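Local coordinates for protein putative 2,5-diketo-D-gluconic acid reductase B (Sinorhizobium meliloti, PDB 3UP8) that probably reduces methylglyoxal to hydroxyacetone with NADPH, and may also reduce 2,5-didehydrogluconate, as a member of the aldo/keto reductase family, at residues I34-E48 with V240-A252. Sequence-based numbering, arbitrary orientation.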
# COMPACT_ATOMS: atom_id res chain seq x y z
N ILE A 34 9.42 4.51 -1.99
CA ILE A 34 8.10 4.24 -2.49
C ILE A 34 7.38 5.58 -2.56
O ILE A 34 7.35 6.31 -1.57
CB ILE A 34 7.39 3.28 -1.54
CG1 ILE A 34 8.19 1.97 -1.41
CG2 ILE A 34 5.93 3.03 -2.00
CD1 ILE A 34 7.61 0.97 -0.43
N PRO A 35 6.80 5.92 -3.74
CA PRO A 35 6.03 7.17 -3.82
C PRO A 35 4.90 7.20 -2.77
O PRO A 35 4.17 6.23 -2.64
CB PRO A 35 5.47 7.16 -5.25
CG PRO A 35 6.38 6.25 -6.02
CD PRO A 35 6.82 5.20 -5.03
N ALA A 36 4.79 8.31 -2.04
CA ALA A 36 3.87 8.40 -0.88
C ALA A 36 2.40 8.12 -1.21
O ALA A 36 1.65 7.65 -0.34
CB ALA A 36 4.01 9.75 -0.17
N LEU A 37 1.98 8.40 -2.44
CA LEU A 37 0.62 8.11 -2.85
C LEU A 37 0.65 7.12 -4.01
O LEU A 37 1.34 7.33 -5.00
CB LEU A 37 -0.13 9.39 -3.24
CG LEU A 37 -1.52 9.23 -3.90
CD1 LEU A 37 -2.55 8.68 -2.91
CD2 LEU A 37 -1.97 10.59 -4.44
N GLY A 38 -0.12 6.05 -3.85
CA GLY A 38 -0.19 5.00 -4.84
C GLY A 38 -1.61 4.77 -5.28
O GLY A 38 -2.56 5.09 -4.56
N PHE A 39 -1.73 4.25 -6.50
CA PHE A 39 -2.98 3.80 -7.08
C PHE A 39 -3.20 2.34 -6.70
O PHE A 39 -2.53 1.44 -7.22
CB PHE A 39 -2.89 3.92 -8.61
CG PHE A 39 -4.21 3.76 -9.32
CD1 PHE A 39 -5.01 4.87 -9.56
CD2 PHE A 39 -4.64 2.51 -9.75
CE1 PHE A 39 -6.23 4.73 -10.22
CE2 PHE A 39 -5.85 2.36 -10.41
CZ PHE A 39 -6.65 3.48 -10.65
N GLY A 40 -4.13 2.11 -5.78
CA GLY A 40 -4.43 0.76 -5.32
C GLY A 40 -5.52 0.13 -6.16
O GLY A 40 -6.56 0.76 -6.40
N THR A 41 -5.29 -1.09 -6.63
CA THR A 41 -6.28 -1.79 -7.48
C THR A 41 -7.14 -2.79 -6.70
O THR A 41 -8.03 -3.43 -7.25
CB THR A 41 -5.66 -2.44 -8.74
OG1 THR A 41 -4.74 -3.47 -8.35
CG2 THR A 41 -4.92 -1.40 -9.59
N PHE A 42 -6.87 -2.91 -5.41
CA PHE A 42 -7.73 -3.64 -4.48
C PHE A 42 -9.16 -3.06 -4.60
O PHE A 42 -9.34 -1.84 -4.62
CB PHE A 42 -7.14 -3.49 -3.07
CG PHE A 42 -8.05 -3.89 -1.95
CD1 PHE A 42 -8.66 -5.14 -1.91
CD2 PHE A 42 -8.24 -3.02 -0.88
CE1 PHE A 42 -9.49 -5.50 -0.84
CE2 PHE A 42 -9.07 -3.35 0.19
CZ PHE A 42 -9.69 -4.59 0.21
N ARG A 43 -10.14 -3.94 -4.76
CA ARG A 43 -11.56 -3.56 -4.87
C ARG A 43 -11.91 -3.04 -6.27
O ARG A 43 -13.03 -2.60 -6.50
CB ARG A 43 -11.96 -2.52 -3.80
CG ARG A 43 -11.81 -2.97 -2.35
CD ARG A 43 -11.70 -1.76 -1.40
NE ARG A 43 -12.94 -0.99 -1.37
CZ ARG A 43 -13.01 0.34 -1.26
NH1 ARG A 43 -11.91 1.08 -1.15
NH2 ARG A 43 -14.20 0.93 -1.27
N MSE A 44 -10.96 -3.07 -7.20
CA MSE A 44 -11.24 -2.58 -8.54
C MSE A 44 -11.35 -3.75 -9.48
O MSE A 44 -10.53 -4.66 -9.43
CB MSE A 44 -10.14 -1.65 -9.03
CG MSE A 44 -10.09 -0.34 -8.30
SE MSE A 44 -8.83 0.85 -9.14
CE MSE A 44 -9.68 1.10 -10.88
N SER A 45 -12.36 -3.73 -10.35
CA SER A 45 -12.50 -4.75 -11.39
C SER A 45 -11.44 -4.53 -12.46
O SER A 45 -10.79 -3.48 -12.49
CB SER A 45 -13.89 -4.69 -12.02
OG SER A 45 -13.97 -3.57 -12.89
N GLY A 46 -11.28 -5.50 -13.35
CA GLY A 46 -10.39 -5.36 -14.51
C GLY A 46 -10.79 -4.19 -15.41
O GLY A 46 -9.93 -3.42 -15.86
N ALA A 47 -12.09 -4.06 -15.67
CA ALA A 47 -12.59 -3.00 -16.54
C ALA A 47 -12.39 -1.61 -15.95
O ALA A 47 -12.03 -0.69 -16.67
CB ALA A 47 -14.07 -3.24 -16.89
N GLU A 48 -12.62 -1.47 -14.64
CA GLU A 48 -12.35 -0.20 -13.94
C GLU A 48 -10.88 0.21 -14.05
O GLU A 48 -10.57 1.38 -14.30
CB GLU A 48 -12.76 -0.29 -12.47
CG GLU A 48 -14.26 -0.23 -12.21
CD GLU A 48 -14.61 -0.37 -10.73
OE1 GLU A 48 -14.15 -1.33 -10.08
OE2 GLU A 48 -15.35 0.50 -10.21
N VAL A 240 -0.53 10.67 4.91
CA VAL A 240 0.65 10.99 4.12
C VAL A 240 1.57 11.97 4.86
O VAL A 240 2.78 12.01 4.63
CB VAL A 240 0.21 11.44 2.71
CG1 VAL A 240 0.31 12.96 2.51
CG2 VAL A 240 0.93 10.66 1.65
N GLN A 241 0.98 12.73 5.79
CA GLN A 241 1.73 13.65 6.64
C GLN A 241 2.48 12.94 7.77
O GLN A 241 3.39 13.50 8.37
CB GLN A 241 0.79 14.73 7.22
CG GLN A 241 1.49 15.90 7.92
CD GLN A 241 0.56 17.10 8.09
OE1 GLN A 241 -0.14 17.51 7.16
NE2 GLN A 241 0.57 17.67 9.28
N GLN A 242 2.10 11.70 8.08
CA GLN A 242 2.83 10.93 9.09
C GLN A 242 4.14 10.40 8.52
O GLN A 242 4.18 9.91 7.37
CB GLN A 242 2.00 9.76 9.56
CG GLN A 242 0.91 10.12 10.52
CD GLN A 242 0.04 8.93 10.84
OE1 GLN A 242 0.48 7.98 11.48
NE2 GLN A 242 -1.21 9.00 10.43
N GLN A 243 5.20 10.47 9.33
CA GLN A 243 6.51 9.93 8.96
C GLN A 243 6.37 8.45 8.61
O GLN A 243 5.73 7.70 9.35
CB GLN A 243 7.53 10.07 10.09
CG GLN A 243 7.87 11.52 10.49
CD GLN A 243 8.28 12.37 9.30
OE1 GLN A 243 9.25 12.07 8.60
NE2 GLN A 243 7.54 13.45 9.07
N ASP A 244 6.97 8.06 7.49
CA ASP A 244 7.09 6.64 7.10
C ASP A 244 5.79 5.99 6.64
O ASP A 244 5.70 4.76 6.62
CB ASP A 244 7.69 5.79 8.24
CG ASP A 244 8.95 6.40 8.82
OD1 ASP A 244 9.97 6.49 8.11
OD2 ASP A 244 8.91 6.81 10.01
N VAL A 245 4.78 6.80 6.30
CA VAL A 245 3.49 6.25 5.88
C VAL A 245 3.23 6.53 4.42
O VAL A 245 3.44 7.65 3.94
CB VAL A 245 2.31 6.78 6.74
CG1 VAL A 245 0.97 6.21 6.25
CG2 VAL A 245 2.53 6.46 8.20
N ILE A 246 2.80 5.49 3.71
CA ILE A 246 2.43 5.55 2.32
C ILE A 246 0.94 5.26 2.30
O ILE A 246 0.45 4.50 3.14
CB ILE A 246 3.20 4.46 1.53
CG1 ILE A 246 4.71 4.72 1.64
CG2 ILE A 246 2.74 4.38 0.08
CD1 ILE A 246 5.54 3.45 1.84
N VAL A 247 0.22 5.86 1.35
CA VAL A 247 -1.21 5.63 1.24
C VAL A 247 -1.61 5.16 -0.17
O VAL A 247 -1.13 5.69 -1.17
CB VAL A 247 -2.03 6.89 1.74
CG1 VAL A 247 -1.72 8.12 0.88
CG2 VAL A 247 -3.52 6.60 1.76
N LEU A 248 -2.47 4.15 -0.23
CA LEU A 248 -3.07 3.67 -1.48
C LEU A 248 -4.49 4.22 -1.60
O LEU A 248 -5.25 4.18 -0.64
CB LEU A 248 -3.10 2.14 -1.51
CG LEU A 248 -1.73 1.45 -1.47
CD1 LEU A 248 -1.90 -0.06 -1.46
CD2 LEU A 248 -0.86 1.89 -2.64
N SER A 249 -4.85 4.74 -2.76
CA SER A 249 -6.22 5.19 -2.95
C SER A 249 -6.92 4.36 -4.00
O SER A 249 -6.29 3.87 -4.95
CB SER A 249 -6.28 6.67 -3.29
OG SER A 249 -5.39 6.99 -4.34
N LYS A 250 -8.22 4.17 -3.80
CA LYS A 250 -9.08 3.56 -4.79
C LYS A 250 -9.95 4.66 -5.40
O LYS A 250 -10.77 5.29 -4.72
CB LYS A 250 -9.91 2.44 -4.16
CG LYS A 250 -10.77 1.65 -5.15
CD LYS A 250 -12.21 2.12 -5.10
CE LYS A 250 -13.12 1.24 -5.92
NZ LYS A 250 -14.54 1.62 -5.70
N THR A 251 -9.71 4.91 -6.67
CA THR A 251 -10.41 5.95 -7.41
C THR A 251 -11.07 5.27 -8.61
O THR A 251 -10.41 5.00 -9.61
CB THR A 251 -9.43 7.04 -7.88
OG1 THR A 251 -8.42 6.44 -8.69
CG2 THR A 251 -8.75 7.72 -6.69
N ALA A 252 -12.36 4.99 -8.48
CA ALA A 252 -13.13 4.33 -9.54
C ALA A 252 -13.74 5.30 -10.56
O ALA A 252 -14.40 4.87 -11.50
CB ALA A 252 -14.21 3.43 -8.94
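Ile246 meets Ile34 crosswise, the two side chains at about a right angle, with Ile246 CD1 3.9 Å from Ile34 CB while Ile246 CG2 lies against the carbonyl oxygens of Pro35 and Ala36. With an alanine in place of Ile246, the space beside Ile34 and His63 would probably be left unfilled and the Ile34 side chain freer to turn. From Ala36 onward the backbones run parallel: Val247 N donates to Ala36 O (2.8 Å, 173°), and Gly38 N, Ser249 N and Gly40 N continue the ladder. This pairing of strands 37-40 and 245-249, first and last of eight, closes the TIM barrel of the aldo/keto reductases. On one face Leu37 CD1 packs on Val247 CG1 (3.9 Å) and Ser249 OG; on the other, Leu248 CD2 lies 3.9 Å from Gly38 CA. Phe39, its CG anti to the backbone N (chi1 -168°), swings its ring to Thr251, where CE1 sits 3.2 Å from OG1, a buried hydroxyl with no polar partner. Beyond the strands Lys250 CG rests on Met44 CG (3.8 Å), and a bend at chi2 (-100°) carries Lys250 CD over one face of the Arg43 guanidinium, toward its rim. Glu48, whose carboxylate closes a capping box with Ser45, touches Ala252 CB through OE2 (3.4 Å).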